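Local coordinates for protein globin (Geobacter sulfurreducens, PDB 2W31) that forms the globin domain of a globin-coupled sensor and binds a heme whose iron is held by two histidines, with oxygen binding probably part of its role, at residues H84-Q87 / K88-H91; V96-N99 / A100-N104. All coordinates share one frame; numbering follows the deposited sequence. Where two conformers were deposited one is given.

In the fold
Contacts 1 and 2 come in series along the chain. Contact 1 (84-87 / 88-91) is about two turns in the middle of helix 80-96, the F helix of this globin domain, whereas contact 2 (96-99 / 100-104) is the bend that ends that helix and starts helix 100-121. Their centres are 14 Å apart, and their nearest atoms stay about 5 Å from each other without touching. What joins them is the heme, which both reach, with the axial ligand His-93 lying between them in sequence. Contact 1 supplies part of the pocket near one propionate-bearing pyrrole and contact 2 packs on another pyrrole and, through Val-96, on the second propionate. Both also lean on helix 125-151.

Contact 1: residues H84-Q87 / K88-H91. With HEM (protoporphyrin IX containing Fe), chain C.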
# COMPACT_ATOMS: atom_id res chain seq x y z
N HIS A 84 13.67 13.95 0.17
CA HIS A 84 14.24 14.49 -1.05
C HIS A 84 14.78 13.37 -1.90
O HIS A 84 14.60 13.35 -3.12
CB HIS A 84 15.34 15.49 -0.70
CG HIS A 84 14.84 16.68 0.04
ND1 HIS A 84 13.50 17.04 0.07
CD2 HIS A 84 15.49 17.62 0.79
CE1 HIS A 84 13.35 18.12 0.80
NE2 HIS A 84 14.54 18.50 1.25
N ASN A 85 15.43 12.41 -1.25
CA ASN A 85 15.96 11.26 -1.94
C ASN A 85 14.86 10.40 -2.59
O ASN A 85 15.04 9.91 -3.72
CB ASN A 85 16.80 10.42 -0.99
CG ASN A 85 17.60 9.40 -1.73
OD1 ASN A 85 18.42 9.75 -2.58
ND2 ASN A 85 17.35 8.14 -1.45
N LEU A 86 13.72 10.24 -1.91
CA LEU A 86 12.58 9.53 -2.50
C LEU A 86 12.01 10.22 -3.73
O LEU A 86 11.60 9.56 -4.70
CB LEU A 86 11.49 9.32 -1.45
CG LEU A 86 11.68 8.14 -0.50
CD1 LEU A 86 10.69 8.25 0.62
CD2 LEU A 86 11.48 6.85 -1.26
N GLN A 87 11.99 11.55 -3.69
CA GLN A 87 11.51 12.33 -4.83
C GLN A 87 12.43 12.05 -6.01
O GLN A 87 11.97 11.87 -7.15
CB GLN A 87 11.48 13.83 -4.49
CG GLN A 87 10.51 14.16 -3.37
CD GLN A 87 10.45 15.62 -2.96
OE1 GLN A 87 11.45 16.26 -2.65
NE2 GLN A 87 9.23 16.15 -2.91
N LYS A 88 13.74 11.95 -5.74
CA LYS A 88 14.73 11.65 -6.78
C LYS A 88 14.51 10.27 -7.37
O LYS A 88 14.55 10.08 -8.60
CB LYS A 88 16.14 11.73 -6.18
CG LYS A 88 17.29 11.31 -7.09
CD LYS A 88 18.65 11.55 -6.42
CE LYS A 88 19.75 10.91 -7.26
NZ LYS A 88 20.70 10.16 -6.37
N ILE A 89 14.25 9.30 -6.49
CA ILE A 89 14.01 7.92 -6.90
C ILE A 89 12.78 7.89 -7.81
O ILE A 89 12.78 7.28 -8.86
CB ILE A 89 13.84 6.97 -5.66
CG1 ILE A 89 15.16 6.88 -4.87
CG2 ILE A 89 13.44 5.57 -6.12
CD1 ILE A 89 15.01 6.42 -3.41
N GLY A 90 11.72 8.59 -7.39
CA GLY A 90 10.50 8.65 -8.18
C GLY A 90 10.78 9.16 -9.59
O GLY A 90 10.40 8.53 -10.59
N HIS A 91 11.50 10.27 -9.67
CA HIS A 91 11.82 10.88 -10.97
C HIS A 91 12.70 10.04 -11.89
O HIS A 91 12.58 10.14 -13.11
CB HIS A 91 12.38 12.29 -10.79
CG HIS A 91 11.32 13.28 -10.43
ND1 HIS A 91 10.24 13.52 -11.26
CD2 HIS A 91 11.15 14.08 -9.35
CE1 HIS A 91 9.45 14.42 -10.70
NE2 HIS A 91 9.98 14.77 -9.54
CHA HEM C . 16.27 2.98 -10.29
CHB HEM C . 13.91 2.00 -6.21
CHC HEM C . 10.47 -0.17 -8.84
CHD HEM C . 13.50 -0.28 -12.61
C1A HEM C . 15.94 2.92 -8.95
C2A HEM C . 16.68 3.52 -7.86
C3A HEM C . 16.04 3.24 -6.72
C4A HEM C . 14.86 2.45 -7.09
CMA HEM C . 16.41 3.64 -5.28
CAA HEM C . 17.98 4.38 -8.01
CBA HEM C . 17.46 5.74 -8.50
CGA HEM C . 18.45 6.88 -8.36
O1A HEM C . 18.75 7.31 -7.21
O2A HEM C . 18.93 7.36 -9.42
C1B HEM C . 12.70 1.45 -6.58
C2B HEM C . 11.54 1.22 -5.73
C3B HEM C . 10.59 0.63 -6.45
C4B HEM C . 11.13 0.41 -7.79
CMB HEM C . 11.52 1.66 -4.25
CAB HEM C . 9.20 0.17 -6.02
CBB HEM C . 8.99 -0.43 -4.83
C1C HEM C . 11.02 -0.46 -10.07
C2C HEM C . 10.43 -1.30 -11.09
C3C HEM C . 11.29 -1.36 -12.11
C4C HEM C . 12.43 -0.54 -11.78
CMC HEM C . 9.09 -2.01 -11.00
CAC HEM C . 11.07 -2.14 -13.43
CBC HEM C . 11.94 -3.02 -13.92
C1D HEM C . 14.45 0.68 -12.38
C2D HEM C . 15.39 1.20 -13.39
C3D HEM C . 16.25 2.22 -12.68
C4D HEM C . 15.77 2.21 -11.30
CMD HEM C . 15.44 0.80 -14.86
CAD HEM C . 17.43 3.06 -13.26
CBD HEM C . 16.94 4.24 -14.07
CGD HEM C . 18.12 4.77 -14.86
O1D HEM C . 18.71 4.02 -15.70
O2D HEM C . 18.48 5.95 -14.66
NA HEM C . 14.84 2.26 -8.46
NB HEM C . 12.40 0.95 -7.83
NC HEM C . 12.25 -0.00 -10.51
ND HEM C . 14.72 1.31 -11.19
FE HEM C . 13.55 1.11 -9.48
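Ile-89 and Asn-85 meet one turn apart on the globin F helix, where Ile-89 also lines the heme pocket. Ile-89 was modelled in two conformers; in the one described here, CG2 lies 3.5 Å from heme C3A, on the pyrrole that carries a methyl and a propionate. Its other branch passes close to the methyl, with CG1 3.5 Å from CMA. From there CD1 runs back along the helix to Asn-85, reaching ND2 at 3.5 Å, and it just meets Leu-86 CD2 at 4.2 Å. Ile-89 thus presents hydrocarbon to this pyrrole, while its far methyl lies against the Asn-85 amide. Lys-88 points elsewhere: CG sits opposite the backbone N (chi1 174°), and the extended chain bends only at its last torsion, which leaves NZ 3.6 Å from heme O1A. The ammonium would probably favour the propionate electrostatically, though the approach is loose.

Backbone bonds hold these turns. Lys-88, Ile-89, Gly-90 and His-91 each donate N-H to the carbonyl four residues earlier, with Gly-90 N to Leu-86 O at 2.9 Å and an N-H...O angle of 163°. Further out, Ile-89 O accepts from His-93 ND1, a second-shell bond that would help fix the rotation of the iron-ligating imidazole. Leu-86 and Gln-87 rest on Ile-145 of helix 125-151. Gln-87 O is also bonded to Ser-149 OG and takes His-91 N, while His-91 CD2 comes within 3.2 Å of the same oxygen.

Contact 2: residues V96-N99 / A100-N104; sequences VGLN and AHYVN. With HEM (protoporphyrin IX containing Fe), chain C.
Leu-98 and Tyr-102 cross at a slant where the F helix gives way to the next helix, 100-121, with Leu-98 CD1 4.0 Å from Tyr-102 CB. Gly-97, just before them, ends helix 80-96 in a Schellman motif, and Val-96 CG1 lies 3.3 Å from heme CBD, on a propionate. With CG of Leu-98 anti to N (chi1 -176°) the branch is carried to the heme, and chi2 (67°) parts the methyls. CD2 lies over the pyrrole face, above its outer C2C-C3C bond, 3.6 Å from each of these atoms, and 4.2 Å from Val-103 CG2. CD1 meets CAC of the vinyl carried by that same pyrrole, as well as the tyrosine. A glycine here would probably open a gap at that face, taking one apolar neighbour from Val-103 CG2 and Tyr-102 CB.

Asn-99 is the N-cap of helix 100-121. Its OD1 accepts from His-101 N at 2.9 Å, the donor lying in the carbonyl plane on a lone pair, which satisfies one of the first-turn N-H groups. The backbone O of Asn-99 receives Tyr-102 N at 3.0 Å, but from 42° above its plane. Tyr-102 turns its ring beside Asn-99, with CD2 3.9 Å from Asn-99 CB, and His-101 CD2 lies over one face of it, 3.6 Å above the plane and offset toward the rim.

On the outer side of this first turn, the His-101 ring enters the dimer interface: ND1 bonds to Asp-144 OD2 and NE2 to His-10 ND1, both of the second subunit. With a carboxylate so placed, His-101 would probably hold a proton more firmly, so the bend joins apolar packing on the heme to a polar subunit contact that may be charge-assisted.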
# COMPACT_ATOMS: atom_id res chain seq x y z
N VAL A 96 13.03 7.14 -17.18
CA VAL A 96 13.28 5.96 -18.04
C VAL A 96 12.03 5.38 -18.73
O VAL A 96 12.13 4.45 -19.54
CB VAL A 96 14.02 4.82 -17.30
CG1 VAL A 96 15.35 5.33 -16.78
CG2 VAL A 96 13.14 4.19 -16.18
N GLY A 97 10.86 5.94 -18.40
CA GLY A 97 9.64 5.58 -19.10
C GLY A 97 8.86 4.44 -18.45
O GLY A 97 7.99 3.84 -19.08
N LEU A 98 9.15 4.17 -17.19
CA LEU A 98 8.40 3.15 -16.45
C LEU A 98 6.99 3.68 -16.03
O LEU A 98 6.87 4.74 -15.40
CB LEU A 98 9.20 2.73 -15.22
CG LEU A 98 8.58 1.59 -14.40
CD1 LEU A 98 8.56 0.28 -15.17
CD2 LEU A 98 9.31 1.47 -13.05
N ASN A 99 5.94 2.95 -16.38
CA ASN A 99 4.59 3.37 -15.96
C ASN A 99 4.49 3.24 -14.43
O ASN A 99 4.93 2.24 -13.85
CB ASN A 99 3.49 2.54 -16.66
CG ASN A 99 2.08 3.12 -16.46
OD1 ASN A 99 1.52 3.09 -15.36
ND2 ASN A 99 1.50 3.63 -17.53
N ALA A 100 3.89 4.25 -13.80
CA ALA A 100 3.73 4.27 -12.32
C ALA A 100 3.04 3.00 -11.81
O ALA A 100 3.29 2.55 -10.66
CB ALA A 100 2.91 5.49 -11.90
N HIS A 101 2.11 2.42 -12.58
CA HIS A 101 1.44 1.15 -12.18
C HIS A 101 2.44 0.11 -11.68
O HIS A 101 2.16 -0.61 -10.73
CB HIS A 101 0.62 0.60 -13.37
CG HIS A 101 0.29 -0.87 -13.30
ND1 HIS A 101 -0.52 -1.46 -12.33
CD2 HIS A 101 0.65 -1.87 -14.15
CE1 HIS A 101 -0.64 -2.76 -12.60
NE2 HIS A 101 0.09 -3.03 -13.69
N TYR A 102 3.61 0.02 -12.33
CA TYR A 102 4.58 -1.02 -11.95
C TYR A 102 5.29 -0.71 -10.64
O TYR A 102 5.74 -1.63 -9.95
CB TYR A 102 5.58 -1.29 -13.09
CG TYR A 102 4.84 -1.83 -14.30
CD1 TYR A 102 4.26 -3.12 -14.28
CD2 TYR A 102 4.65 -1.03 -15.44
CE1 TYR A 102 3.54 -3.62 -15.36
CE2 TYR A 102 3.91 -1.52 -16.55
CZ TYR A 102 3.36 -2.81 -16.49
OH TYR A 102 2.62 -3.33 -17.58
N VAL A 103 5.33 0.58 -10.26
CA VAL A 103 5.83 0.97 -8.93
C VAL A 103 4.85 0.43 -7.87
O VAL A 103 5.27 -0.16 -6.85
CB VAL A 103 6.09 2.52 -8.80
CG1 VAL A 103 6.47 2.90 -7.36
CG2 VAL A 103 7.22 2.95 -9.75
N ASN A 104 3.55 0.65 -8.10
CA ASN A 104 2.57 0.06 -7.17
C ASN A 104 2.68 -1.47 -7.11
O ASN A 104 2.60 -2.08 -6.00
CB ASN A 104 1.14 0.47 -7.53
CG ASN A 104 0.87 1.98 -7.30
OD1 ASN A 104 0.16 2.40 -6.32
ND2 ASN A 104 1.32 2.78 -8.23
CHA HEM C . 16.27 2.98 -10.29
CHB HEM C . 13.91 2.00 -6.21
CHC HEM C . 10.47 -0.17 -8.84
CHD HEM C . 13.50 -0.28 -12.61
C1A HEM C . 15.94 2.92 -8.95
C2A HEM C . 16.68 3.52 -7.86
C3A HEM C . 16.04 3.24 -6.72
C4A HEM C . 14.86 2.45 -7.09
CMA HEM C . 16.41 3.64 -5.28
CAA HEM C . 17.98 4.38 -8.01
CBA HEM C . 17.46 5.74 -8.50
CGA HEM C . 18.45 6.88 -8.36
O1A HEM C . 18.75 7.31 -7.21
O2A HEM C . 18.93 7.36 -9.42
C1B HEM C . 12.70 1.45 -6.58
C2B HEM C . 11.54 1.22 -5.73
C3B HEM C . 10.59 0.63 -6.45
C4B HEM C . 11.13 0.41 -7.79
CMB HEM C . 11.52 1.66 -4.25
CAB HEM C . 9.20 0.17 -6.02
CBB HEM C . 8.99 -0.43 -4.83
C1C HEM C . 11.02 -0.46 -10.07
C2C HEM C . 10.43 -1.30 -11.09
C3C HEM C . 11.29 -1.36 -12.11
C4C HEM C . 12.43 -0.54 -11.78
CMC HEM C . 9.09 -2.01 -11.00
CAC HEM C . 11.07 -2.14 -13.43
CBC HEM C . 11.94 -3.02 -13.92
C1D HEM C . 14.45 0.68 -12.38
C2D HEM C . 15.39 1.20 -13.39
C3D HEM C . 16.25 2.22 -12.68
C4D HEM C . 15.77 2.21 -11.30
CMD HEM C . 15.44 0.80 -14.86
CAD HEM C . 17.43 3.06 -13.26
CBD HEM C . 16.94 4.24 -14.07
CGD HEM C . 18.12 4.77 -14.86
O1D HEM C . 18.71 4.02 -15.70
O2D HEM C . 18.48 5.95 -14.66
NA HEM C . 14.84 2.26 -8.46
NB HEM C . 12.40 0.95 -7.83
NC HEM C . 12.25 -0.00 -10.51
ND HEM C . 14.72 1.31 -11.19
FE HEM C . 13.55 1.11 -9.48